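Local coordinates for aromatic amino acid aminotransferase I (Candida albicans WO-1, PDB 6HNU), which probably catalyses the pyridoxal-phosphate-dependent transfer of an amino group between aromatic L-amino acids and 2-oxoglutarate, giving aromatic oxo-acids and L-glutamate, at residues G46-D51 / L103-T108; F209-C214 / L242-E247; L430-S435 / F461-Y466. One frame throughout, in Å; residues are numbered along the deposited sequence.

Contact 1. Residues G46-D51 / L103-T108; sequences GLPLSD and LQYGST. With PLP (pyridoxal-5'-phosphate), chain D; PHE (phenylalanine), chain E.
Gln104 and Pro48 meet tip to tip, and one amide does two jobs. Its NE2 donates to Pro48 O at 2.8 Å, the acceptor lying close to the amide plane, while OE1 turns back to take the Tyr105 N-H on a lone pair at 2.9 Å. A flexible glutamine suits this place: with CG anti to the backbone N (chi1 -175°) and the chain bent at chi2, its amide is held between two backbone groups. The tight part continues into the active site. Leu47 CD2 touches Tyr105 CD2 at 3.9 Å and CE1 of the bound phenylalanine; CD1 of that ligand lies over one face of the tyrosine ring. A tyrosine fits because its face packs on the substrate ring while its OH bonds O3P of the PLP held by the second subunit, at a suspiciously short 2.5 Å. Towards Ser50 the packing is loose: its N is 4.5 Å from Gln104 NE2, and beyond it Asp51 is exposed. Pro304 of the second subunit packs on Pro48, Gln104 and Tyr105. Segment 46-51 is a loop that turns 3-10 at Ser50 and leads towards strand 57-62; residues 103-108 form the loop joining helix 99-102 to helix 112-126.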
loop_
_atom_site.group_PDB
_atom_site.type_symbol
_atom_site.label_atom_id
_atom_site.label_comp_id
_atom_site.label_asym_id
_atom_site.label_seq_id
_atom_site.Cartn_x
_atom_site.Cartn_y
_atom_site.Cartn_z
ATOM N N GLY B 46 -11.761 2.272 18.176
ATOM C CA GLY B 46 -12.395 2.649 16.892
ATOM C C GLY B 46 -12.657 1.455 15.980
ATOM O O GLY B 46 -12.879 1.681 14.765
ATOM N N LEU B 47 -12.654 0.234 16.520
ATOM C CA LEU B 47 -12.728 -0.999 15.686
ATOM C C LEU B 47 -14.174 -1.260 15.297
ATOM O O LEU B 47 -15.048 -1.265 16.151
ATOM C CB LEU B 47 -12.212 -2.205 16.463
ATOM C CG LEU B 47 -10.707 -2.332 16.641
ATOM C CD1 LEU B 47 -10.372 -3.743 17.132
ATOM C CD2 LEU B 47 -9.937 -2.008 15.364
ATOM N N PRO B 48 -14.471 -1.565 14.019
ATOM C CA PRO B 48 -15.819 -1.964 13.655
ATOM C C PRO B 48 -15.954 -3.398 14.179
ATOM O O PRO B 48 -14.968 -4.015 14.575
ATOM C CB PRO B 48 -15.817 -1.833 12.134
ATOM C CG PRO B 48 -14.404 -2.252 11.780
ATOM C CD PRO B 48 -13.540 -1.680 12.889
ATOM N N LEU B 49 -17.183 -3.893 14.194
ATOM C CA LEU B 49 -17.491 -5.238 14.725
ATOM C C LEU B 49 -17.461 -6.162 13.502
ATOM O O LEU B 49 -17.951 -5.747 12.408
ATOM C CB LEU B 49 -18.811 -5.230 15.530
ATOM C CG LEU B 49 -20.018 -4.404 15.036
ATOM C CD1 LEU B 49 -19.748 -2.904 14.856
ATOM C CD2 LEU B 49 -20.616 -4.979 13.763
ATOM N N SER B 50 -16.878 -7.350 13.640
ATOM C CA SER B 50 -16.784 -8.340 12.537
ATOM C C SER B 50 -18.192 -8.817 12.125
ATOM O O SER B 50 -18.337 -9.321 10.998
ATOM C CB SER B 50 -15.837 -9.464 12.889
ATOM O OG SER B 50 -16.457 -10.433 13.731
ATOM N N ASP B 51 -19.213 -8.572 12.951
ATOM C CA ASP B 51 -20.609 -9.068 12.756
ATOM C C ASP B 51 -21.146 -8.637 11.390
ATOM O O ASP B 51 -21.898 -9.432 10.775
ATOM C CB ASP B 51 -21.563 -8.543 13.839
ATOM C CG ASP B 51 -21.186 -8.845 15.289
ATOM O OD1 ASP B 51 -20.064 -9.391 15.547
ATOM O OD2 ASP B 51 -22.025 -8.539 16.173
ATOM N N LEU B 103 -9.853 -9.760 8.046
ATOM C CA LEU B 103 -10.576 -8.582 7.470
ATOM C C LEU B 103 -10.782 -7.479 8.534
ATOM O O LEU B 103 -11.332 -6.404 8.203
ATOM C CB LEU B 103 -11.915 -9.041 6.868
ATOM C CG LEU B 103 -11.815 -9.952 5.654
ATOM C CD1 LEU B 103 -13.198 -10.178 5.064
ATOM C CD2 LEU B 103 -10.872 -9.360 4.597
ATOM N N GLN B 104 -10.312 -7.707 9.765
ATOM C CA GLN B 104 -10.268 -6.685 10.841
ATOM C C GLN B 104 -8.949 -5.908 10.741
ATOM O O GLN B 104 -7.959 -6.480 10.295
ATOM C CB GLN B 104 -10.402 -7.362 12.210
ATOM C CG GLN B 104 -10.491 -6.397 13.390
ATOM C CD GLN B 104 -11.576 -5.356 13.230
ATOM O OE1 GLN B 104 -11.393 -4.331 12.575
ATOM N NE2 GLN B 104 -12.738 -5.615 13.820
ATOM N N TYR B 105 -8.891 -4.672 11.223
ATOM C CA TYR B 105 -7.576 -4.021 11.447
ATOM C C TYR B 105 -6.741 -4.943 12.346
ATOM O O TYR B 105 -7.300 -5.620 13.234
ATOM C CB TYR B 105 -7.731 -2.659 12.103
ATOM C CG TYR B 105 -8.403 -1.600 11.269
ATOM C CD1 TYR B 105 -7.710 -0.941 10.270
ATOM C CD2 TYR B 105 -9.718 -1.242 11.496
ATOM C CE1 TYR B 105 -8.285 0.084 9.552
ATOM C CE2 TYR B 105 -10.330 -0.248 10.750
ATOM C CZ TYR B 105 -9.606 0.416 9.781
ATOM O OH TYR B 105 -10.197 1.387 9.056
ATOM N N GLY B 106 -5.427 -4.998 12.147
ATOM C CA GLY B 106 -4.559 -5.726 13.085
ATOM C C GLY B 106 -3.152 -5.172 13.126
ATOM O O GLY B 106 -2.921 -4.081 12.568
ATOM N N SER B 107 -2.231 -5.910 13.748
ATOM C CA SER B 107 -0.806 -5.516 13.905
ATOM C C SER B 107 -0.215 -5.242 12.516
ATOM O O SER B 107 -0.414 -6.088 11.586
ATOM C CB SER B 107 -0.005 -6.569 14.616
ATOM O OG SER B 107 1.386 -6.254 14.545
ATOM N N THR B 108 0.506 -4.134 12.371
ATOM C CA THR B 108 1.133 -3.752 11.076
ATOM C C THR B 108 2.354 -4.658 10.805
ATOM O O THR B 108 2.830 -4.668 9.678
ATOM C CB THR B 108 1.451 -2.246 11.066
ATOM O OG1 THR B 108 0.235 -1.530 10.811
ATOM C CG2 THR B 108 2.450 -1.856 10.004
HETATM N N1 PLP D . -9.295 8.371 8.338
HETATM C C2 PLP D . -9.867 8.582 9.521
HETATM C C2A PLP D . -10.196 9.974 9.917
HETATM C C3 PLP D . -10.161 7.512 10.392
HETATM O O3 PLP D . -10.719 7.786 11.604
HETATM C C4 PLP D . -9.813 6.201 10.007
HETATM C C4A PLP D . -10.087 5.083 10.915
HETATM C C5 PLP D . -9.210 6.012 8.759
HETATM C C6 PLP D . -8.925 7.120 7.997
HETATM C C5A PLP D . -8.805 4.646 8.289
HETATM O O4P PLP D . -9.074 4.457 6.869
HETATM P P PLP D . -8.662 3.145 6.036
HETATM O O1P PLP D . -7.139 3.199 5.897
HETATM O O2P PLP D . -9.466 3.348 4.783
HETATM O O3P PLP D . -9.141 1.946 6.863
HETATM N N PHE E . -9.351 4.749 12.094
HETATM C CA PHE E . -8.967 3.535 12.894
HETATM C C PHE E . -8.980 3.898 14.391
HETATM O O PHE E . -8.071 3.541 15.152
HETATM C CB PHE E . -7.625 2.987 12.390
HETATM C CG PHE E . -6.913 2.042 13.325
HETATM C CD1 PHE E . -7.586 0.980 13.915
HETATM C CD2 PHE E . -5.569 2.220 13.619
HETATM C CE1 PHE E . -6.926 0.111 14.775
HETATM C CE2 PHE E . -4.913 1.346 14.473
HETATM C CZ PHE E . -5.589 0.291 15.045
HETATM O OXT PHE E . -9.912 4.564 14.881
#

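Contact 2. Residues F209-C214 / L242-E247; sequences FLYTIC and LIIEDE. With PLP (pyridoxal-5'-phosphate), chain I.
Tyr211 and Asp246 make the polar side-chain link between these two neighbouring parallel strands. Tyr211 OH donates to Asp246 OD2 at 2.7 Å, using the anti lone pair of that oxygen, and OD2 lies in the plane of the ring at its edge. The same OD2 is 2.8 Å from PLP N1, so Tyr211, which also lines the pocket beside C2A, is well placed to hold the aspartate against the pyridine nitrogen; Asn141 adds a weak hydrogen bond to OD1. Asp246 has CG anti to the backbone N (chi1 177°), which sends the carboxyl carbon towards the cofactor.

Backbone bonds form the regular parallel ladder: Leu210 N to Leu242 O, Ile244 N to Leu210 O at 2.8 Å, Thr212 N to Ile244 O, and Asp246 N to Thr212 O at 3.0 Å.

Apolar contacts lie on both faces. On the face of Phe209, Ile244 CG1 sits over the ring in a CH-pi contact, 3.6 Å from its centroid, and helix 141-152 packs on both residues. The flat phenyl face offers an even surface for the isoleucine methylene CG1. On the other face Thr212 CG2 meets Ile243 CG2 at 3.9 Å, while helix 226-239 touches Leu210 and Ile243. Glu245, buried on this face, is paired with Arg294.

At the C-terminal ends Ile213 lays its apolar branch by the PLP methyl, CG1 3.5 Å from C2A, an aliphatic residue against an apolar group. With helix 226-239 the strands form a beta-alpha-beta unit, and an aspartate at the pyridine nitrogen is a hallmark of fold-type I PLP-dependent aminotransferases.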
loop_
_atom_site.group_PDB
_atom_site.type_symbol
_atom_site.label_atom_id
_atom_site.label_comp_id
_atom_site.label_asym_id
_atom_site.label_seq_id
_atom_site.Cartn_x
_atom_site.Cartn_y
_atom_site.Cartn_z
ATOM N N PHE B 209 23.384 3.471 1.779
ATOM C CA PHE B 209 23.346 2.047 1.409
ATOM C C PHE B 209 23.631 1.857 -0.079
ATOM O O PHE B 209 23.640 2.815 -0.903
ATOM C CB PHE B 209 21.986 1.469 1.828
ATOM C CG PHE B 209 20.753 2.052 1.189
ATOM C CD1 PHE B 209 20.439 1.814 -0.148
ATOM C CD2 PHE B 209 19.838 2.748 1.952
ATOM C CE1 PHE B 209 19.296 2.338 -0.712
ATOM C CE2 PHE B 209 18.669 3.240 1.392
ATOM C CZ PHE B 209 18.392 3.023 0.060
ATOM N N LEU B 210 23.771 0.583 -0.415
ATOM C CA LEU B 210 23.821 0.084 -1.802
ATOM C C LEU B 210 22.525 -0.663 -2.090
ATOM O O LEU B 210 22.121 -1.487 -1.260
ATOM C CB LEU B 210 25.043 -0.824 -1.990
ATOM C CG LEU B 210 24.999 -1.698 -3.247
ATOM C CD1 LEU B 210 25.171 -0.881 -4.505
ATOM C CD2 LEU B 210 26.055 -2.790 -3.189
ATOM N N TYR B 211 21.886 -0.305 -3.199
ATOM C CA TYR B 211 20.648 -0.926 -3.716
ATOM C C TYR B 211 21.085 -1.883 -4.817
ATOM O O TYR B 211 21.639 -1.416 -5.798
ATOM C CB TYR B 211 19.670 0.156 -4.215
ATOM C CG TYR B 211 18.487 -0.361 -4.999
ATOM C CD1 TYR B 211 17.483 -1.088 -4.381
ATOM C CD2 TYR B 211 18.383 -0.156 -6.365
ATOM C CE1 TYR B 211 16.419 -1.611 -5.085
ATOM C CE2 TYR B 211 17.323 -0.660 -7.101
ATOM C CZ TYR B 211 16.346 -1.405 -6.456
ATOM O OH TYR B 211 15.316 -1.908 -7.178
ATOM N N THR B 212 20.819 -3.177 -4.660
ATOM C CA THR B 212 21.242 -4.223 -5.599
ATOM C C THR B 212 20.081 -5.157 -5.909
ATOM O O THR B 212 19.463 -5.713 -4.993
ATOM C CB THR B 212 22.519 -4.934 -5.112
ATOM O OG1 THR B 212 22.854 -5.925 -6.069
ATOM C CG2 THR B 212 22.402 -5.611 -3.764
ATOM N N ILE B 213 19.859 -5.388 -7.189
ATOM C CA ILE B 213 18.980 -6.501 -7.635
ATOM C C ILE B 213 19.926 -7.633 -8.000
ATOM O O ILE B 213 20.223 -7.817 -9.198
ATOM C CB ILE B 213 18.097 -6.024 -8.799
ATOM C CG1 ILE B 213 17.447 -4.674 -8.497
ATOM C CG2 ILE B 213 17.073 -7.080 -9.145
ATOM C CD1 ILE B 213 17.012 -3.885 -9.715
ATOM N N CYS B 214 20.420 -8.372 -7.001
ATOM C CA CYS B 214 21.676 -9.096 -7.189
ATOM C C CYS B 214 21.434 -10.423 -7.917
ATOM O O CYS B 214 22.407 -10.951 -8.425
ATOM C CB CYS B 214 22.426 -9.230 -5.880
ATOM S SG CYS B 214 21.425 -9.807 -4.498
ATOM N N LEU B 242 24.501 0.140 4.572
ATOM C CA LEU B 242 23.618 -1.050 4.470
ATOM C C LEU B 242 23.629 -1.605 3.052
ATOM O O LEU B 242 23.989 -0.913 2.087
ATOM C CB LEU B 242 22.182 -0.689 4.866
ATOM C CG LEU B 242 22.018 0.031 6.197
ATOM C CD1 LEU B 242 20.651 0.642 6.308
ATOM C CD2 LEU B 242 22.289 -0.893 7.347
ATOM N N ILE B 243 23.148 -2.830 2.904
ATOM C CA ILE B 243 22.887 -3.378 1.554
ATOM C C ILE B 243 21.399 -3.667 1.498
ATOM O O ILE B 243 20.899 -4.390 2.389
ATOM C CB ILE B 243 23.737 -4.627 1.243
ATOM C CG1 ILE B 243 25.227 -4.311 1.131
ATOM C CG2 ILE B 243 23.214 -5.343 0.006
ATOM C CD1 ILE B 243 26.107 -5.542 1.144
ATOM N N ILE B 244 20.744 -3.120 0.483
ATOM C CA ILE B 244 19.316 -3.381 0.256
ATOM C C ILE B 244 19.288 -4.300 -0.950
ATOM O O ILE B 244 19.616 -3.833 -2.051
ATOM C CB ILE B 244 18.523 -2.073 0.034
ATOM C CG1 ILE B 244 18.803 -0.979 1.069
ATOM C CG2 ILE B 244 17.047 -2.381 -0.129
ATOM C CD1 ILE B 244 18.554 -1.339 2.543
ATOM N N GLU B 245 18.874 -5.536 -0.726
ATOM C CA GLU B 245 18.837 -6.574 -1.769
ATOM C C GLU B 245 17.354 -6.703 -2.126
ATOM O O GLU B 245 16.540 -7.253 -1.364
ATOM C CB GLU B 245 19.611 -7.873 -1.445
ATOM C CG GLU B 245 19.073 -8.760 -0.323
ATOM C CD GLU B 245 19.814 -10.074 -0.100
ATOM O OE1 GLU B 245 20.600 -10.485 -1.000
ATOM O OE2 GLU B 245 19.503 -10.783 0.934
ATOM N N ASP B 246 17.035 -6.164 -3.285
ATOM C CA ASP B 246 15.685 -6.182 -3.853
ATOM C C ASP B 246 15.618 -7.415 -4.737
ATOM O O ASP B 246 16.163 -7.410 -5.844
ATOM C CB ASP B 246 15.390 -4.863 -4.550
ATOM C CG ASP B 246 14.054 -4.800 -5.222
ATOM O OD1 ASP B 246 13.205 -5.742 -5.015
ATOM O OD2 ASP B 246 13.862 -3.798 -5.958
ATOM N N GLU B 247 14.971 -8.456 -4.240
ATOM C CA GLU B 247 15.225 -9.820 -4.741
ATOM C C GLU B 247 13.922 -10.487 -5.149
ATOM O O GLU B 247 13.692 -11.647 -4.803
ATOM C CB GLU B 247 16.001 -10.533 -3.640
ATOM C CG GLU B 247 17.471 -10.203 -3.680
ATOM C CD GLU B 247 18.123 -10.881 -4.883
ATOM O OE1 GLU B 247 18.701 -11.970 -4.688
ATOM O OE2 GLU B 247 18.078 -10.306 -6.009
HETATM N N1 PLP I . 11.965 -4.610 -7.798
HETATM C C2 PLP I . 12.509 -4.898 -8.983
HETATM C C2A PLP I . 13.975 -4.715 -9.159
HETATM C C3 PLP I . 11.732 -5.354 -10.045
HETATM O O3 PLP I . 12.342 -5.563 -11.252
HETATM C C4 PLP I . 10.342 -5.494 -9.860
HETATM C C4A PLP I . 9.502 -5.941 -10.970
HETATM C C5 PLP I . 9.793 -5.226 -8.599
HETATM C C6 PLP I . 10.635 -4.765 -7.618
HETATM C C5A PLP I . 8.306 -5.284 -8.350
HETATM O O4P PLP I . 8.013 -5.999 -7.118
HETATM P P PLP I . 6.598 -6.127 -6.505
HETATM O O1P PLP I . 6.871 -7.076 -5.361
HETATM O O2P PLP I . 5.681 -6.708 -7.618
HETATM O O3P PLP I . 6.152 -4.734 -6.068
#

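Contact 3. Residues L430-S435 / F461-Y466; sequences LLAPGS and FFRGTY
Ala432 and Arg463 form a hydrogen-bonded antiparallel pair, bonded both ways: Ala432 N gives to Arg463 O and Arg463 N to Ala432 O, each at 2.9 Å. This pairing makes strand 429-433, beside strand 459-465, the outermost of this chain's small antiparallel sheet, which runs on into the second subunit through Leu430. A third bond, Gly434 N to Phe461 O at 2.8 Å, carries the pairing past Pro433, whose ring nitrogen has no hydrogen to give; proline is tolerated because it falls in a non-hydrogen-bonded pair with Phe462. The arginine is long enough to leave the strand: its guanidinium bonds Asn218 through NH1 and Gly44 O of the second subunit through NH2, and the nearest atoms of its side chain and a bound phenylalanine are about 5 Å apart. The small methyl of Ala432 is 4.2 Å, CB to CB, from Arg463, on the same face.

Leu431 crosses Phe462 at about a right angle, with Leu431 CB 3.9 Å from Phe462 CB. Pro433 shares the face of Phe462 and meets the ring, CG to CE2, at 4.0 Å, and helix 413-426 packs on both Pro433 and Phe462. A flat aromatic and a compact proline suit this layer between sheet and helix. Last comes Phe461: having no side chain, Gly434 can lay CA over the centre of one face, 3.7 Å from the centroid of the Phe461 ring.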
loop_
_atom_site.group_PDB
_atom_site.type_symbol
_atom_site.label_atom_id
_atom_site.label_comp_id
_atom_site.label_asym_id
_atom_site.label_seq_id
_atom_site.Cartn_x
_atom_site.Cartn_y
_atom_site.Cartn_z
ATOM N N LEU B 430 10.500 -6.275 -30.697
ATOM C CA LEU B 430 10.862 -5.162 -29.798
ATOM C C LEU B 430 11.607 -5.678 -28.563
ATOM O O LEU B 430 11.105 -6.600 -27.865
ATOM C CB LEU B 430 9.585 -4.409 -29.436
ATOM C CG LEU B 430 9.864 -3.114 -28.690
ATOM C CD1 LEU B 430 8.945 -2.004 -29.151
ATOM C CD2 LEU B 430 9.765 -3.344 -27.186
ATOM N N LEU B 431 12.778 -5.089 -28.322
ATOM C CA LEU B 431 13.552 -5.212 -27.075
ATOM C C LEU B 431 13.689 -3.821 -26.455
ATOM O O LEU B 431 13.422 -2.810 -27.144
ATOM C CB LEU B 431 14.904 -5.863 -27.398
ATOM C CG LEU B 431 14.876 -7.387 -27.532
ATOM C CD1 LEU B 431 14.269 -7.818 -28.842
ATOM C CD2 LEU B 431 16.259 -7.985 -27.381
ATOM N N ALA B 432 14.032 -3.778 -25.176
ATOM C CA ALA B 432 14.223 -2.523 -24.423
ATOM C C ALA B 432 15.647 -2.017 -24.600
ATOM O O ALA B 432 16.601 -2.684 -24.218
ATOM C CB ALA B 432 13.883 -2.785 -22.982
ATOM N N PRO B 433 15.864 -0.803 -25.161
ATOM C CA PRO B 433 17.202 -0.219 -25.194
ATOM C C PRO B 433 17.817 -0.120 -23.803
ATOM O O PRO B 433 17.194 0.433 -22.900
ATOM C CB PRO B 433 16.985 1.183 -25.805
ATOM C CG PRO B 433 15.788 0.958 -26.695
ATOM C CD PRO B 433 14.907 -0.022 -25.949
ATOM N N GLY B 434 19.055 -0.582 -23.685
ATOM C CA GLY B 434 19.811 -0.578 -22.431
ATOM C C GLY B 434 19.973 0.807 -21.869
ATOM O O GLY B 434 20.023 0.922 -20.646
ATOM N N SER B 435 20.140 1.844 -22.705
ATOM C CA SER B 435 20.492 3.195 -22.178
ATOM C C SER B 435 19.320 3.729 -21.326
ATOM O O SER B 435 19.545 4.552 -20.462
ATOM C CB SER B 435 20.821 4.139 -23.314
ATOM O OG SER B 435 19.671 4.369 -24.110
ATOM N N PHE B 461 23.549 -2.218 -25.391
ATOM C CA PHE B 461 22.828 -3.491 -25.251
ATOM C C PHE B 461 21.337 -3.264 -25.316
ATOM O O PHE B 461 20.880 -2.128 -25.154
ATOM C CB PHE B 461 23.272 -4.189 -23.965
ATOM C CG PHE B 461 22.736 -3.607 -22.680
ATOM C CD1 PHE B 461 23.327 -2.482 -22.137
ATOM C CD2 PHE B 461 21.702 -4.239 -21.990
ATOM C CE1 PHE B 461 22.906 -1.972 -20.914
ATOM C CE2 PHE B 461 21.245 -3.702 -20.783
ATOM C CZ PHE B 461 21.865 -2.577 -20.248
ATOM N N PHE B 462 20.636 -4.380 -25.510
ATOM C CA PHE B 462 19.187 -4.507 -25.454
ATOM C C PHE B 462 18.838 -5.557 -24.404
ATOM O O PHE B 462 19.545 -6.571 -24.287
ATOM C CB PHE B 462 18.618 -4.909 -26.807
ATOM C CG PHE B 462 18.691 -3.781 -27.796
ATOM C CD1 PHE B 462 19.883 -3.477 -28.424
ATOM C CD2 PHE B 462 17.604 -2.945 -27.991
ATOM C CE1 PHE B 462 19.950 -2.411 -29.310
ATOM C CE2 PHE B 462 17.680 -1.877 -28.877
ATOM C CZ PHE B 462 18.857 -1.617 -29.522
ATOM N N ARG B 463 17.752 -5.272 -23.698
ATOM C CA ARG B 463 17.112 -6.205 -22.744
ATOM C C ARG B 463 15.920 -6.870 -23.416
ATOM O O ARG B 463 15.034 -6.184 -23.935
ATOM C CB ARG B 463 16.661 -5.486 -21.473
ATOM C CG ARG B 463 16.154 -6.455 -20.414
ATOM C CD ARG B 463 15.353 -5.764 -19.345
ATOM N NE ARG B 463 14.015 -5.442 -19.770
ATOM C CZ ARG B 463 13.135 -4.803 -19.050
ATOM N NH1 ARG B 463 13.448 -4.423 -17.818
ATOM N NH2 ARG B 463 11.936 -4.573 -19.561
ATOM N N GLY B 464 15.865 -8.187 -23.289
ATOM C CA GLY B 464 14.748 -9.025 -23.703
ATOM C C GLY B 464 14.319 -9.863 -22.516
ATOM O O GLY B 464 15.136 -10.010 -21.592
ATOM N N THR B 465 13.088 -10.320 -22.554
ATOM C CA THR B 465 12.512 -11.312 -21.612
ATOM C C THR B 465 12.145 -12.583 -22.386
ATOM O O THR B 465 11.630 -12.475 -23.503
ATOM C CB THR B 465 11.291 -10.779 -20.851
ATOM O OG1 THR B 465 10.803 -11.872 -20.053
ATOM C CG2 THR B 465 10.155 -10.255 -21.698
ATOM N N TYR B 466 12.358 -13.743 -21.766
ATOM C CA TYR B 466 11.873 -15.059 -22.267
ATOM C C TYR B 466 10.653 -15.513 -21.450
ATOM O O TYR B 466 10.191 -16.622 -21.681
ATOM C CB TYR B 466 13.005 -16.087 -22.271
ATOM C CG TYR B 466 13.940 -16.046 -21.086
ATOM C CD1 TYR B 466 13.542 -16.512 -19.841
ATOM C CD2 TYR B 466 15.221 -15.548 -21.202
ATOM C CE1 TYR B 466 14.407 -16.463 -18.762
ATOM C CE2 TYR B 466 16.114 -15.513 -20.143
ATOM C CZ TYR B 466 15.684 -15.978 -18.905
ATOM O OH TYR B 466 16.505 -15.902 -17.835
#

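Overall arrangement
From the N terminus, contact 1 closes a loop of 51 residues between 46-51 and 103-108, which includes the two-stranded sheet 57-62 and 81-86. Contact 2 then closes the crossover through helix 226-239 in the large mixed sheet, and contact 3 the connection between the last two strands. The three follow in series, none nested or crossing. Contacts 2 and 3 have centres about 22 Å apart; contacts 1 and 3 lie on opposite sides of the chain's centre, their own centres about 46 Å apart, and both touch the second subunit. Contact 1 serves the partner's cofactor, contact 2 this chain's own, so each cofactor site draws on both subunits.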